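Local structure of hemolysin-related protein (Vibrio cholerae serotype O1, 5V6F) at residues D63-V68 / F87-G92. The protein probably helps the bacterium attach to host surfaces, its second beta-prism lectin domain, the part described here, binding mannose-containing glycans. Numbering follows the deposited sequence.
Sequences DQLQSV and FTMKDG
With CG anti to the backbone N (chi1 -178°) and chi2 near 62°, Leu65 brings CD1 to the edge of the Phe87 ring, 3.9 Å from Phe87 CD2. Met89, bent at chi2 and chi3, doubles back until its CE lies 3.8 Å from Gln64 CB and its SD rests near Leu65 CD1; a flexible thioether suits so curled a path. Val68 runs alongside Phe87 and sets CG1 obliquely against CD2 of the same ring. Leu65, Val68 and Phe87, all apolar, suit their buried places, where Phe87 also meets Ile60, Met25 and Leu27 of the neighbouring sheet. Ser67 and Thr88, small and polar, pair on the more exposed face, with Ser67 OG 3.5 Å from Thr88 CB. Between the strands Thr88 O accepts from two donors, Gln66 N at 2.8 Å and Ser67 N, while Thr88 N returns a bond to Ser67 O. Lys90 N bonds Gln64 O at 2.8 Å, and its extended side chain reaches Asp63 O through a weak NZ bond and a bridging water. Gly92 closes a type I turn from Met89. The shared acceptor marks a classic beta bulge in the antiparallel hairpin of strands 65-75 and 80-89, within one sheet of the beta-prism lectin fold.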
# COMPACT_ATOMS: atom_id res chain seq x y z
N ASP A 63 2.66 -9.80 -10.24
CA ASP A 63 2.20 -10.55 -11.40
C ASP A 63 1.12 -11.54 -11.03
O ASP A 63 0.42 -12.05 -11.91
CB ASP A 63 3.37 -11.29 -12.06
CG ASP A 63 4.09 -12.22 -11.09
OD1 ASP A 63 4.30 -11.82 -9.92
OD2 ASP A 63 4.43 -13.35 -11.50
N GLN A 64 0.95 -11.82 -9.74
CA GLN A 64 -0.07 -12.72 -9.24
C GLN A 64 -1.26 -11.98 -8.64
O GLN A 64 -2.22 -12.62 -8.20
CB GLN A 64 0.57 -13.67 -8.21
CG GLN A 64 1.57 -14.63 -8.85
CD GLN A 64 2.65 -15.10 -7.89
OE1 GLN A 64 3.83 -15.18 -8.25
NE2 GLN A 64 2.26 -15.42 -6.66
N LEU A 65 -1.24 -10.65 -8.65
CA LEU A 65 -2.28 -9.87 -7.98
C LEU A 65 -3.52 -9.76 -8.85
O LEU A 65 -3.44 -9.41 -10.03
CB LEU A 65 -1.74 -8.47 -7.64
CG LEU A 65 -2.68 -7.52 -6.90
CD1 LEU A 65 -3.06 -8.09 -5.54
CD2 LEU A 65 -2.03 -6.16 -6.77
N GLN A 66 -4.68 -10.05 -8.26
CA GLN A 66 -5.96 -9.90 -8.94
C GLN A 66 -6.65 -8.59 -8.58
O GLN A 66 -7.07 -7.85 -9.47
CB GLN A 66 -6.88 -11.08 -8.62
CG GLN A 66 -8.27 -10.95 -9.26
CD GLN A 66 -9.13 -12.18 -9.04
OE1 GLN A 66 -8.68 -13.19 -8.49
NE2 GLN A 66 -10.39 -12.10 -9.47
N SER A 67 -6.74 -8.27 -7.29
CA SER A 67 -7.46 -7.07 -6.87
C SER A 67 -6.96 -6.62 -5.51
O SER A 67 -6.33 -7.38 -4.77
CB SER A 67 -8.97 -7.33 -6.81
OG SER A 67 -9.27 -8.29 -5.81
N VAL A 68 -7.26 -5.36 -5.19
CA VAL A 68 -6.97 -4.80 -3.88
C VAL A 68 -8.26 -4.22 -3.30
O VAL A 68 -9.14 -3.75 -4.02
CB VAL A 68 -5.87 -3.71 -3.92
CG1 VAL A 68 -4.54 -4.33 -4.30
CG2 VAL A 68 -6.25 -2.59 -4.89
N PHE A 87 -5.02 -7.86 -0.28
CA PHE A 87 -4.57 -8.29 -1.60
C PHE A 87 -5.19 -9.64 -1.92
O PHE A 87 -4.97 -10.61 -1.18
CB PHE A 87 -3.04 -8.39 -1.65
CG PHE A 87 -2.32 -7.11 -1.31
CD1 PHE A 87 -2.00 -6.80 0.00
CD2 PHE A 87 -1.92 -6.24 -2.31
CE1 PHE A 87 -1.31 -5.64 0.31
CE2 PHE A 87 -1.23 -5.07 -2.00
CZ PHE A 87 -0.92 -4.77 -0.70
N THR A 88 -5.96 -9.72 -3.00
CA THR A 88 -6.50 -10.97 -3.50
C THR A 88 -5.71 -11.39 -4.73
O THR A 88 -5.53 -10.60 -5.67
CB THR A 88 -7.99 -10.85 -3.84
OG1 THR A 88 -8.72 -10.51 -2.65
CG2 THR A 88 -8.54 -12.16 -4.38
N MET A 89 -5.23 -12.63 -4.73
CA MET A 89 -4.34 -13.13 -5.77
C MET A 89 -5.12 -13.98 -6.78
O MET A 89 -6.26 -14.40 -6.53
CB MET A 89 -3.20 -13.95 -5.15
CG MET A 89 -2.64 -13.36 -3.86
SD MET A 89 -2.06 -11.67 -4.04
CE MET A 89 -0.59 -11.93 -5.03
N LYS A 90 -4.50 -14.25 -7.93
CA LYS A 90 -5.18 -15.00 -8.97
C LYS A 90 -5.43 -16.44 -8.57
O LYS A 90 -6.28 -17.10 -9.18
CB LYS A 90 -4.40 -14.98 -10.29
CG LYS A 90 -4.11 -13.60 -10.85
CD LYS A 90 -3.11 -13.63 -12.01
CE LYS A 90 -2.90 -12.24 -12.60
NZ LYS A 90 -2.23 -12.30 -13.93
N ASP A 91 -4.73 -16.96 -7.57
CA ASP A 91 -5.02 -18.30 -7.09
C ASP A 91 -6.25 -18.33 -6.18
O ASP A 91 -6.69 -19.42 -5.79
CB ASP A 91 -3.80 -18.90 -6.37
CG ASP A 91 -3.43 -18.17 -5.09
OD1 ASP A 91 -4.13 -17.20 -4.70
OD2 ASP A 91 -2.43 -18.57 -4.46
N GLY A 92 -6.84 -17.17 -5.88
CA GLY A 92 -8.02 -17.09 -5.04
C GLY A 92 -7.74 -16.73 -3.60
O GLY A 92 -8.68 -16.43 -2.86
O HOH W 1 0.43 -11.47 -14.53